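Long-range contacts in folylpolyglutamate synthase protein FOLC (PDB 2VOS), which probably catalyses the ATP-dependent addition of L-glutamate to dihydropteroate and to tetrahydrofolyl-polyglutamates, using magnesium and releasing ADP and phosphate: residues Pro99-Pro104 against Gly470-Ala475; Val348-Ala353 against Ile466-Ser471; Ala361-Leu366 against Ala392-Val397; Gly377-Leu382 against Val401-Asn406. One frame throughout, in Å; residues are numbered along the deposited sequence.

Contact 1: residues Pro99-Pro104 against Gly470-Ala475; sequences PHLQSP and GSVVTA
Val472, at the first turn of helix 472-481, is the bump of this contact, and the loop Pro99-Leu101 forms the hollow that receives it. Its two methyls part company. CG1, anti to the backbone N (chi1 178°), enters between the carbonyl of His100 and the side chain of Leu101, 3.7 Å from His100 O and 4.0 Å from Leu101 CD2. CG2 leans the other way and meets the ring of Pro99, with Val472 CG2 3.9 Å from Pro99 CG. The rigid proline, preceded by a cis peptide bond, offers a fixed wall that crosses the valine obliquely.

Leu101 has CG anti to the carbonyl carbon (chi1 -83°) and CD1 extended, so the other branch, CD2, crosses Val472 at about a right angle, 3.6 Å from Val472 O and 4.0 Å from Ala475 CB. Ala475, one turn on, is small enough to let the leucine tip settle against the helix. Ser471 N-caps that helix, its OG accepting from Val473 N at 3.1 Å.

Pro99 sits near a bound cobalt ion and ADP, Leu101 beside Arg338 and Val472 beside His354, so this is packing at the edge of the nucleotide site. With no hydrogen bond between the segments, the join rests on close apolar fit, while the N-H groups of Leu101, Gln102 and Ser103 are satisfied by the carboxylate of Glu106 instead.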
loop_
_atom_site.group_PDB
_atom_site.type_symbol
_atom_site.label_atom_id
_atom_site.label_comp_id
_atom_site.label_asym_id
_atom_site.label_seq_id
_atom_site.Cartn_x
_atom_site.Cartn_y
_atom_site.Cartn_z
ATOM N N PRO A 99 2.889 4.864 -0.319
ATOM C CA PRO A 99 3.599 5.907 -1.065
ATOM C C PRO A 99 3.316 5.718 -2.589
ATOM O O PRO A 99 2.654 4.766 -2.952
ATOM C CB PRO A 99 5.097 5.634 -0.768
ATOM C CG PRO A 99 5.152 4.371 0.046
ATOM C CD PRO A 99 3.753 3.771 0.157
ATOM N N HIS A 100 3.836 6.564 -3.473
ATOM C CA HIS A 100 3.777 6.238 -4.918
ATOM C C HIS A 100 4.966 5.329 -5.320
ATOM O O HIS A 100 6.055 5.358 -4.683
ATOM C CB HIS A 100 3.724 7.505 -5.797
ATOM C CG HIS A 100 4.977 8.349 -5.763
ATOM N ND1 HIS A 100 5.115 9.449 -4.942
ATOM C CD2 HIS A 100 6.119 8.291 -6.501
ATOM C CE1 HIS A 100 6.298 10.011 -5.160
ATOM N NE2 HIS A 100 6.927 9.322 -6.099
ATOM N N LEU A 101 4.748 4.496 -6.337
ATOM C CA LEU A 101 5.767 3.648 -6.900
ATOM C C LEU A 101 6.622 4.398 -7.896
ATOM O O LEU A 101 7.856 4.388 -7.792
ATOM C CB LEU A 101 5.117 2.514 -7.690
ATOM C CG LEU A 101 4.620 1.264 -7.009
ATOM C CD1 LEU A 101 3.908 0.439 -8.046
ATOM C CD2 LEU A 101 5.783 0.423 -6.402
ATOM N N GLN A 102 5.977 4.989 -8.909
ATOM C CA GLN A 102 6.738 5.640 -10.012
ATOM C C GLN A 102 6.579 7.144 -10.127
ATOM O O GLN A 102 7.569 7.870 -10.382
ATOM C CB GLN A 102 6.358 5.027 -11.346
ATOM C CG GLN A 102 6.492 3.543 -11.363
ATOM C CD GLN A 102 5.817 2.969 -12.588
ATOM O OE1 GLN A 102 4.667 2.448 -12.521
ATOM N NE2 GLN A 102 6.536 3.009 -13.726
ATOM N N SER A 103 5.349 7.638 -9.958
ATOM C CA SER A 103 5.086 9.046 -10.164
ATOM C C SER A 103 4.131 9.526 -9.085
ATOM O O SER A 103 3.238 8.793 -8.698
ATOM C CB SER A 103 4.486 9.265 -11.568
ATOM O OG SER A 103 3.957 10.582 -11.661
ATOM N N PRO A 104 4.308 10.761 -8.587
ATOM C CA PRO A 104 3.409 11.158 -7.539
ATOM C C PRO A 104 1.937 11.286 -7.996
ATOM O O PRO A 104 1.056 11.311 -7.129
ATOM C CB PRO A 104 3.945 12.546 -7.120
ATOM C CG PRO A 104 4.710 13.039 -8.264
ATOM C CD PRO A 104 5.296 11.807 -8.929
ATOM N N GLY A 470 11.975 -5.476 -1.614
ATOM C CA GLY A 470 12.742 -4.966 -0.457
ATOM C C GLY A 470 12.252 -3.585 -0.050
ATOM O O GLY A 470 12.442 -3.153 1.120
ATOM N N SER A 471 11.597 -2.899 -0.992
ATOM C CA SER A 471 11.135 -1.552 -0.776
ATOM C C SER A 471 10.115 -1.188 -1.843
ATOM O O SER A 471 10.145 -1.702 -2.971
ATOM C CB SER A 471 12.349 -0.610 -0.821
ATOM O OG SER A 471 11.975 0.743 -0.782
ATOM N N VAL A 472 9.230 -0.261 -1.514
ATOM C CA VAL A 472 8.398 0.382 -2.534
ATOM C C VAL A 472 9.236 1.026 -3.637
ATOM O O VAL A 472 8.931 0.919 -4.833
ATOM C CB VAL A 472 7.494 1.489 -1.885
ATOM C CG1 VAL A 472 6.668 2.171 -2.962
ATOM C CG2 VAL A 472 6.577 0.822 -0.861
ATOM N N VAL A 473 10.334 1.652 -3.237
ATOM C CA VAL A 473 11.175 2.372 -4.172
ATOM C C VAL A 473 11.888 1.401 -5.150
ATOM O O VAL A 473 12.070 1.706 -6.358
ATOM C CB VAL A 473 12.232 3.205 -3.394
ATOM C CG1 VAL A 473 13.204 3.882 -4.376
ATOM C CG2 VAL A 473 11.543 4.264 -2.493
ATOM N N THR A 474 12.243 0.231 -4.642
ATOM C CA THR A 474 12.932 -0.791 -5.433
ATOM C C THR A 474 11.943 -1.296 -6.497
ATOM O O THR A 474 12.255 -1.383 -7.694
ATOM C CB THR A 474 13.361 -2.014 -4.555
ATOM O OG1 THR A 474 14.155 -1.595 -3.415
ATOM C CG2 THR A 474 14.220 -3.048 -5.396
ATOM N N ALA A 475 10.753 -1.688 -6.048
ATOM C CA ALA A 475 9.687 -2.089 -6.939
ATOM C C ALA A 475 9.317 -1.007 -7.938
ATOM O O ALA A 475 9.203 -1.286 -9.144
ATOM C CB ALA A 475 8.466 -2.549 -6.117
#

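Contact 2: residues Val348-Ala353 against Ile466-Ser471; sequences VFIDAA and IVITGS. With ADP (adenosine-5'-diphosphate), chain B.
Val348 opens the pairing of two parallel strands whose axes run 4.7 Å apart. Its CG1, anti to the backbone N, presses on the tip of Ile468, with Val348 CG1 and Ile468 CD1 in tight contact at 3.5 Å. Phe349 turns its side chain to the other face; its N-H goes to Ile466 O nearly along the C=O axis, and its carbonyl takes the N-H of Ile468 at 173°, nearly straight. Its ring swings toward helix 356-368 and meets Phe370 edge-to-face. Ile350 returns to the face of Val348; its CG2 lies obliquely over Ile468, while its CG1 turns toward helix 472-481. Apolar side chains, aliphatic on this face and aromatic with Val467 on the other, suit both buried faces.

Asp351 carries the pairing into the ligand site. Its N-H reaches Ile468 O, and its carbonyl is met from above its plane by the hydroxyl of Thr469, OG1 to Asp351 O 2.8 Å. The carboxylate faces the ribose: ADP O2' donates to Asp351 OD2 at 2.9 Å. Leu339 N holds OD1, and Ala353 N closes an Asx turn on OD2 at 3.0 Å, which should help stabilise the negative charge. Ala353 O then accepts weakly from Gly470 N, whose positive phi suits glycine.

Parallel strands leading to a loop that presents an aspartate to the ribose hydroxyls form the C-terminal-domain side of the ADP site in this Mur ligase relative.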
loop_
_atom_site.group_PDB
_atom_site.type_symbol
_atom_site.label_atom_id
_atom_site.label_comp_id
_atom_site.label_asym_id
_atom_site.label_seq_id
_atom_site.Cartn_x
_atom_site.Cartn_y
_atom_site.Cartn_z
ATOM N N VAL A 348 9.999 -12.265 -14.254
ATOM C CA VAL A 348 10.495 -11.221 -13.363
ATOM C C VAL A 348 9.259 -10.719 -12.634
ATOM O O VAL A 348 8.245 -10.318 -13.267
ATOM C CB VAL A 348 11.097 -10.051 -14.125
ATOM C CG1 VAL A 348 11.440 -8.876 -13.131
ATOM C CG2 VAL A 348 12.347 -10.520 -14.962
ATOM N N PHE A 349 9.353 -10.756 -11.304
ATOM C CA PHE A 349 8.327 -10.148 -10.462
ATOM C C PHE A 349 8.877 -8.909 -9.853
ATOM O O PHE A 349 10.086 -8.844 -9.561
ATOM C CB PHE A 349 8.027 -11.045 -9.276
ATOM C CG PHE A 349 7.167 -12.201 -9.615
ATOM C CD1 PHE A 349 7.729 -13.459 -9.841
ATOM C CD2 PHE A 349 5.809 -12.056 -9.675
ATOM C CE1 PHE A 349 6.901 -14.530 -10.127
ATOM C CE2 PHE A 349 4.986 -13.158 -9.975
ATOM C CZ PHE A 349 5.562 -14.378 -10.165
ATOM N N ILE A 350 7.995 -7.956 -9.577
ATOM C CA ILE A 350 8.367 -6.892 -8.686
ATOM C C ILE A 350 7.389 -6.964 -7.530
ATOM O O ILE A 350 6.197 -7.286 -7.733
ATOM C CB ILE A 350 8.278 -5.477 -9.353
ATOM C CG1 ILE A 350 6.816 -5.178 -9.835
ATOM C CG2 ILE A 350 9.384 -5.314 -10.450
ATOM C CD1 ILE A 350 6.615 -3.708 -10.412
ATOM N N ASP A 351 7.881 -6.635 -6.333
ATOM C CA ASP A 351 7.083 -6.664 -5.138
ATOM C C ASP A 351 7.600 -5.648 -4.126
ATOM O O ASP A 351 8.806 -5.604 -3.820
ATOM C CB ASP A 351 7.019 -8.065 -4.530
ATOM C CG ASP A 351 5.919 -8.152 -3.444
ATOM O OD1 ASP A 351 4.729 -8.278 -3.741
ATOM O OD2 ASP A 351 6.225 -7.989 -2.287
ATOM N N ALA A 352 6.690 -4.839 -3.583
ATOM C CA ALA A 352 7.023 -3.771 -2.667
ATOM C C ALA A 352 7.369 -4.279 -1.235
ATOM O O ALA A 352 7.629 -3.434 -0.354
ATOM C CB ALA A 352 5.839 -2.788 -2.567
ATOM N N ALA A 353 7.359 -5.594 -0.986
ATOM C CA ALA A 353 7.586 -6.092 0.377
ATOM C C ALA A 353 8.748 -5.366 1.052
ATOM O O ALA A 353 9.844 -5.280 0.507
ATOM C CB ALA A 353 7.850 -7.587 0.371
ATOM N N ILE A 466 13.311 -13.995 -11.391
ATOM C CA ILE A 466 14.000 -12.926 -10.710
ATOM C C ILE A 466 12.908 -12.179 -9.938
ATOM O O ILE A 466 11.831 -11.884 -10.493
ATOM C CB ILE A 466 14.603 -11.971 -11.726
ATOM C CG1 ILE A 466 15.628 -12.734 -12.554
ATOM C CG2 ILE A 466 15.348 -10.846 -11.037
ATOM C CD1 ILE A 466 16.049 -12.023 -13.774
ATOM N N VAL A 467 13.162 -11.914 -8.661
ATOM C CA VAL A 467 12.175 -11.239 -7.845
ATOM C C VAL A 467 12.816 -9.992 -7.270
ATOM O O VAL A 467 13.826 -10.040 -6.532
ATOM C CB VAL A 467 11.717 -12.135 -6.702
ATOM C CG1 VAL A 467 10.697 -11.377 -5.855
ATOM C CG2 VAL A 467 11.109 -13.417 -7.278
ATOM N N ILE A 468 12.288 -8.852 -7.701
ATOM C CA ILE A 468 12.869 -7.568 -7.330
ATOM C C ILE A 468 12.012 -7.002 -6.187
ATOM O O ILE A 468 10.818 -6.698 -6.377
ATOM C CB ILE A 468 12.817 -6.610 -8.561
ATOM C CG1 ILE A 468 13.529 -7.302 -9.740
ATOM C CG2 ILE A 468 13.311 -5.161 -8.214
ATOM C CD1 ILE A 468 13.222 -6.674 -11.120
ATOM N N THR A 469 12.615 -6.792 -5.010
ATOM C CA THR A 469 11.788 -6.476 -3.845
ATOM C C THR A 469 12.611 -5.743 -2.763
ATOM O O THR A 469 13.808 -5.402 -2.979
ATOM C CB THR A 469 11.177 -7.803 -3.297
ATOM O OG1 THR A 469 10.207 -7.526 -2.305
ATOM C CG2 THR A 469 12.288 -8.748 -2.641
ATOM N N GLY A 470 11.975 -5.476 -1.614
ATOM C CA GLY A 470 12.742 -4.966 -0.457
ATOM C C GLY A 470 12.252 -3.585 -0.050
ATOM O O GLY A 470 12.442 -3.153 1.120
ATOM N N SER A 471 11.597 -2.899 -0.992
ATOM C CA SER A 471 11.135 -1.552 -0.776
ATOM C C SER A 471 10.115 -1.188 -1.843
ATOM O O SER A 471 10.145 -1.702 -2.971
ATOM C CB SER A 471 12.349 -0.610 -0.821
ATOM O OG SER A 471 11.975 0.743 -0.782
HETATM P PB ADP B . 0.562 -1.045 2.486
HETATM O O1B ADP B . -0.166 -0.006 1.673
HETATM O O2B ADP B . 2.038 -0.782 2.589
HETATM O O3B ADP B . -0.069 -1.432 3.789
HETATM P PA ADP B . 0.381 -2.821 0.119
HETATM O O1A ADP B . 1.129 -1.745 -0.655
HETATM O O2A ADP B . -0.889 -3.508 -0.357
HETATM O O3A ADP B . 0.377 -2.466 1.717
HETATM O "O5'" ADP B . 1.459 -4.036 0.144
HETATM C "C5'" ADP B . 2.862 -3.885 0.404
HETATM C "C4'" ADP B . 3.442 -5.317 0.390
HETATM O "O4'" ADP B . 2.886 -6.060 1.510
HETATM C "C3'" ADP B . 3.001 -6.166 -0.800
HETATM O "O3'" ADP B . 3.996 -6.193 -1.803
HETATM C "C2'" ADP B . 2.868 -7.592 -0.345
HETATM O "O2'" ADP B . 4.230 -8.133 -0.251
HETATM C "C1'" ADP B . 2.523 -7.405 1.109
HETATM N N9 ADP B . 1.080 -7.498 1.474
HETATM C C8 ADP B . -0.024 -6.835 0.990
HETATM N N7 ADP B . -1.134 -7.215 1.689
HETATM C C5 ADP B . -0.708 -8.035 2.694
HETATM C C6 ADP B . -1.322 -8.759 3.813
HETATM N N6 ADP B . -2.652 -8.690 4.033
HETATM N N1 ADP B . -0.509 -9.523 4.551
HETATM C C2 ADP B . 0.825 -9.694 4.358
HETATM N N3 ADP B . 1.484 -9.038 3.367
HETATM C C4 ADP B . 0.742 -8.237 2.534
#

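Contact 3: residues Ala361-Leu366 against Ala392-Val397; sequences ALAQTL and AALEPV
Two helices of the Mur ligase-type C-terminal domain, 356-368 and 387-394, meet here on one side of its largely parallel beta-sheet, and a single alanine makes their close approach possible. Ala363 is the most deeply engaged residue. Its CB points straight at the other segment and reaches the Ala393 carbonyl, coming 3.2 Å from Ala393 O and 3.7 Å from Val397 CG2. The small methyl suits so close an approach to a backbone carbonyl, and the CA atoms of Ala363 and Leu394 are accordingly just 5.7 Å apart.

Val397, further along the segment, is the second main partner. Its chi1 of -72° turns CG1 anti to its own carbonyl carbon and puts CG2 in the crowded position between N and C. The two methyls thereby lie along Ala363: CG2 rests over CB and CA, whereas CG1 reaches Ala363 O. CG2 also approaches Leu366, one turn further along helix 356-368. The compact branched valine can touch CA, CB and O of Ala363 at once, and its backbone is held in place by a hydrogen bond from Val397 N to Leu394 O.

Leu394 completes the set. Its CG lies beside the backbone N, and CD2 is directed between Ala363 and the obliquely crossing Leu362. Both leucines also touch strand 464-469, so they seal the junction of helices and sheet; Leu362 further borders Asp351 at the ADP ribose. With no hydrogen bond between the segments, adhesion is apolar, and at its sheet side the leucine tips meet methyl to methyl, Leu362 CD2 to Leu394 CD2, at 4.2 Å.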
loop_
_atom_site.group_PDB
_atom_site.type_symbol
_atom_site.label_atom_id
_atom_site.label_comp_id
_atom_site.label_asym_id
_atom_site.label_seq_id
_atom_site.Cartn_x
_atom_site.Cartn_y
_atom_site.Cartn_z
ATOM N N ALA A 361 4.763 -13.126 3.076
ATOM C CA ALA A 361 3.618 -13.346 2.149
ATOM C C ALA A 361 4.155 -13.590 0.732
ATOM O O ALA A 361 3.701 -14.509 0.026
ATOM C CB ALA A 361 2.686 -12.168 2.163
ATOM N N LEU A 362 5.151 -12.783 0.354
ATOM C CA LEU A 362 5.834 -12.941 -0.896
ATOM C C LEU A 362 6.469 -14.351 -1.036
ATOM O O LEU A 362 6.287 -15.018 -2.078
ATOM C CB LEU A 362 6.905 -11.837 -1.039
ATOM C CG LEU A 362 7.876 -11.902 -2.204
ATOM C CD1 LEU A 362 7.146 -12.009 -3.605
ATOM C CD2 LEU A 362 8.875 -10.668 -2.195
ATOM N N ALA A 363 7.191 -14.817 -0.003
ATOM C CA ALA A 363 7.907 -16.106 -0.095
ATOM C C ALA A 363 6.862 -17.233 -0.197
ATOM O O ALA A 363 7.001 -18.154 -1.020
ATOM C CB ALA A 363 8.813 -16.324 1.159
ATOM N N GLN A 364 5.808 -17.166 0.624
ATOM C CA GLN A 364 4.810 -18.221 0.592
ATOM C C GLN A 364 4.118 -18.303 -0.783
ATOM O O GLN A 364 3.820 -19.417 -1.264
ATOM C CB GLN A 364 3.746 -17.995 1.631
ATOM C CG GLN A 364 4.208 -18.354 3.030
ATOM C CD GLN A 364 3.116 -18.045 4.020
ATOM O OE1 GLN A 364 2.103 -18.750 4.056
ATOM N NE2 GLN A 364 3.274 -16.956 4.784
ATOM N N THR A 365 3.825 -17.138 -1.361
ATOM C CA THR A 365 3.168 -17.073 -2.668
ATOM C C THR A 365 4.067 -17.681 -3.764
ATOM O O THR A 365 3.602 -18.475 -4.617
ATOM C CB THR A 365 2.829 -15.621 -3.021
ATOM O OG1 THR A 365 2.024 -15.063 -1.974
ATOM C CG2 THR A 365 1.999 -15.535 -4.366
ATOM N N LEU A 366 5.348 -17.331 -3.759
ATOM C CA LEU A 366 6.286 -17.839 -4.742
ATOM C C LEU A 366 6.392 -19.365 -4.669
ATOM O O LEU A 366 6.468 -20.045 -5.689
ATOM C CB LEU A 366 7.697 -17.236 -4.518
ATOM C CG LEU A 366 7.816 -15.744 -4.858
ATOM C CD1 LEU A 366 9.106 -15.187 -4.243
ATOM C CD2 LEU A 366 7.702 -15.478 -6.379
ATOM N N ALA A 392 15.340 -13.206 6.376
ATOM C CA ALA A 392 15.034 -14.525 6.947
ATOM C C ALA A 392 13.751 -15.121 6.294
ATOM O O ALA A 392 13.665 -16.323 6.086
ATOM C CB ALA A 392 14.881 -14.430 8.456
ATOM N N ALA A 393 12.815 -14.269 5.893
ATOM C CA ALA A 393 11.590 -14.735 5.260
ATOM C C ALA A 393 11.868 -15.145 3.822
ATOM O O ALA A 393 11.183 -16.025 3.270
ATOM C CB ALA A 393 10.493 -13.616 5.268
ATOM N N LEU A 394 12.877 -14.535 3.196
ATOM C CA LEU A 394 13.113 -14.780 1.762
ATOM C C LEU A 394 14.156 -15.853 1.518
ATOM O O LEU A 394 14.215 -16.439 0.419
ATOM C CB LEU A 394 13.523 -13.487 1.041
ATOM C CG LEU A 394 12.391 -12.453 1.117
ATOM C CD1 LEU A 394 12.798 -11.049 0.588
ATOM C CD2 LEU A 394 11.186 -12.993 0.388
ATOM N N GLU A 395 14.988 -16.122 2.532
ATOM C CA GLU A 395 16.079 -17.104 2.330
ATOM C C GLU A 395 15.602 -18.479 1.882
ATOM O O GLU A 395 16.267 -19.119 1.091
ATOM C CB GLU A 395 16.943 -17.240 3.579
ATOM C CG GLU A 395 18.164 -18.141 3.337
ATOM C CD GLU A 395 17.860 -19.612 3.585
ATOM O OE1 GLU A 395 16.827 -19.870 4.212
ATOM O OE2 GLU A 395 18.646 -20.490 3.157
ATOM N N PRO A 396 14.466 -18.962 2.420
ATOM C CA PRO A 396 13.979 -20.258 1.958
ATOM C C PRO A 396 13.532 -20.302 0.475
ATOM O O PRO A 396 13.351 -21.397 -0.066
ATOM C CB PRO A 396 12.775 -20.526 2.871
ATOM C CG PRO A 396 13.054 -19.696 4.132
ATOM C CD PRO A 396 13.635 -18.431 3.525
ATOM N N VAL A 397 13.397 -19.171 -0.214
ATOM C CA VAL A 397 12.920 -19.285 -1.583
ATOM C C VAL A 397 13.870 -18.726 -2.632
ATOM O O VAL A 397 13.707 -19.010 -3.828
ATOM C CB VAL A 397 11.491 -18.631 -1.774
ATOM C CG1 VAL A 397 10.432 -19.476 -1.104
ATOM C CG2 VAL A 397 11.483 -17.155 -1.235
#

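Contact 4: residues Gly377-Leu382 against Val401-Asn406; sequences GVLSVL and VVVTHN
Ser380 has OG anti to its backbone N (chi1 170°), which extends the hydroxyl toward the neighbouring segment, while Asn406 holds CG in the crowded position between N and carbonyl carbon (chi1 59°), folding its amide back beside that hydroxyl. The two groups meet further along from the paired residues 377-379 and 401-403 of two parallel strands. Asn406 N donates a weak, bent bond to Ser380 OG at 2.9 Å. The same hydroxyl donates to a water, 2.8 Å from Ser380 OG, which in turn donates to Thr404 O. Serine suits the place because one small group can accept and donate at once. The amide of Asn406 is occupied by Ser408 N and Thr474 OG1, and Leu382 CD2 lies against its ND2.

Upstream, the backbones pair regularly. Val402 N gives a nearly straight bond to Gly377 O at 2.8 Å, Leu379 N reaches Val402 O along the C=O axis, and Thr404 N does the same to Leu379 O. Gly377 carries no side chain beside Val401, whose CG2 instead packs on Leu379 CB at 3.9 Å. Val378 and Val402 lie together on the opposite face under helix 436-451, where beta-branched residues suit strand and core alike.

The two strands are joined through helix 387-394 in a beta-alpha-beta unit. Its chemistry changes along the pair: backbone bonds and buried methyls give an apolar core, then a polar side chain and a bridging water continue the pairing.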
loop_
_atom_site.group_PDB
_atom_site.type_symbol
_atom_site.label_atom_id
_atom_site.label_comp_id
_atom_site.label_asym_id
_atom_site.label_seq_id
_atom_site.Cartn_x
_atom_site.Cartn_y
_atom_site.Cartn_z
ATOM N N GLY A 377 16.893 -13.202 -5.983
ATOM C CA GLY A 377 16.227 -12.006 -5.497
ATOM C C GLY A 377 17.102 -10.823 -5.907
ATOM O O GLY A 377 18.327 -10.988 -6.026
ATOM N N VAL A 378 16.510 -9.639 -6.122
ATOM C CA VAL A 378 17.288 -8.427 -6.364
ATOM C C VAL A 378 16.700 -7.574 -5.305
ATOM O O VAL A 378 15.457 -7.363 -5.270
ATOM C CB VAL A 378 17.067 -7.798 -7.786
ATOM C CG1 VAL A 378 17.597 -6.314 -7.918
ATOM C CG2 VAL A 378 17.738 -8.655 -8.862
ATOM N N LEU A 379 17.576 -7.090 -4.414
ATOM C CA LEU A 379 17.102 -6.497 -3.188
ATOM C C LEU A 379 17.727 -5.143 -2.861
ATOM O O LEU A 379 18.949 -4.978 -2.931
ATOM C CB LEU A 379 17.427 -7.505 -2.058
ATOM C CG LEU A 379 16.860 -7.254 -0.664
ATOM C CD1 LEU A 379 15.415 -7.687 -0.571
ATOM C CD2 LEU A 379 17.730 -8.036 0.362
ATOM N N SER A 380 16.906 -4.181 -2.493
ATOM C CA SER A 380 17.365 -2.971 -1.834
ATOM C C SER A 380 16.296 -2.577 -0.813
ATOM O O SER A 380 15.064 -2.588 -1.086
ATOM C CB SER A 380 17.553 -1.826 -2.840
ATOM O OG SER A 380 17.778 -0.589 -2.180
ATOM N N VAL A 381 16.770 -2.205 0.373
ATOM C CA VAL A 381 15.879 -2.046 1.508
ATOM C C VAL A 381 16.182 -0.729 2.165
ATOM O O VAL A 381 17.347 -0.323 2.246
ATOM C CB VAL A 381 16.043 -3.223 2.538
ATOM C CG1 VAL A 381 15.109 -3.048 3.729
ATOM C CG2 VAL A 381 15.711 -4.601 1.872
ATOM N N LEU A 382 15.150 -0.057 2.660
ATOM C CA LEU A 382 15.391 1.191 3.411
ATOM C C LEU A 382 15.934 0.934 4.851
ATOM O O LEU A 382 15.691 -0.112 5.426
ATOM C CB LEU A 382 14.151 2.079 3.399
ATOM C CG LEU A 382 13.626 2.339 1.971
ATOM C CD1 LEU A 382 12.522 3.314 2.081
ATOM C CD2 LEU A 382 14.678 2.853 0.999
ATOM N N VAL A 401 20.787 -14.046 -3.890
ATOM C CA VAL A 401 20.292 -12.695 -3.888
ATOM C C VAL A 401 21.372 -11.746 -4.420
ATOM O O VAL A 401 22.577 -11.964 -4.188
ATOM C CB VAL A 401 19.778 -12.366 -2.474
ATOM C CG1 VAL A 401 20.952 -12.450 -1.417
ATOM C CG2 VAL A 401 19.045 -11.048 -2.452
ATOM N N VAL A 402 20.954 -10.735 -5.184
ATOM C CA VAL A 402 21.841 -9.638 -5.593
ATOM C C VAL A 402 21.370 -8.424 -4.817
ATOM O O VAL A 402 20.225 -8.001 -4.986
ATOM C CB VAL A 402 21.662 -9.323 -7.110
ATOM C CG1 VAL A 402 22.717 -8.279 -7.570
ATOM C CG2 VAL A 402 21.770 -10.629 -7.933
ATOM N N VAL A 403 22.226 -7.875 -3.965
ATOM C CA VAL A 403 21.875 -6.707 -3.163
ATOM C C VAL A 403 22.397 -5.460 -3.828
ATOM O O VAL A 403 23.466 -5.464 -4.443
ATOM C CB VAL A 403 22.419 -6.809 -1.719
ATOM C CG1 VAL A 403 21.822 -8.015 -0.995
ATOM C CG2 VAL A 403 23.891 -6.953 -1.723
ATOM N N THR A 404 21.619 -4.385 -3.751
ATOM C CA THR A 404 21.959 -3.168 -4.435
ATOM C C THR A 404 21.356 -1.979 -3.681
ATOM O O THR A 404 21.013 -2.092 -2.500
ATOM C CB THR A 404 21.535 -3.249 -5.961
ATOM O OG1 THR A 404 22.026 -2.103 -6.660
ATOM C CG2 THR A 404 20.036 -3.318 -6.137
ATOM N N HIS A 405 21.273 -0.833 -4.352
ATOM C CA HIS A 405 20.820 0.440 -3.761
ATOM C C HIS A 405 19.778 0.956 -4.742
ATOM O O HIS A 405 20.090 1.080 -5.926
ATOM C CB HIS A 405 21.999 1.423 -3.721
ATOM C CG HIS A 405 21.719 2.695 -2.984
ATOM N ND1 HIS A 405 20.811 3.635 -3.432
ATOM C CD2 HIS A 405 22.240 3.191 -1.832
ATOM C CE1 HIS A 405 20.769 4.646 -2.580
ATOM N NE2 HIS A 405 21.640 4.408 -1.607
ATOM N N ASN A 406 18.575 1.273 -4.278
ATOM C CA ASN A 406 17.488 1.627 -5.193
ATOM C C ASN A 406 17.445 3.113 -5.534
ATOM O O ASN A 406 16.475 3.578 -6.171
ATOM C CB ASN A 406 16.159 1.229 -4.605
ATOM C CG ASN A 406 15.885 1.911 -3.231
ATOM O OD1 ASN A 406 16.481 2.939 -2.883
ATOM N ND2 ASN A 406 14.964 1.322 -2.465
HETATM O O HOH W 1 19.812 -0.975 -0.227
#

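Contacts 2, 3 and 4 build the C-terminal domain, and contact 1 joins it to a loop following strand 93-96 of the other large sheet. Contacts 2 and 4 share one mixed sheet, their centres 9 Å apart, because strands 464-469 and 374-379 are neighbours in it; contact 3 packs on that sheet, its centre 11 Å from that of contact 2. The centres of contacts 1 and 2 are also 11 Å apart, and the two share Gly470 and Ser471, where strand 464-469 leads into helix 472-481. Along the chain, the segments of contacts 3 and 4 alternate, between the two halves of contact 2. The late 466-475 region thus links domain core, ADP site and interdomain packing.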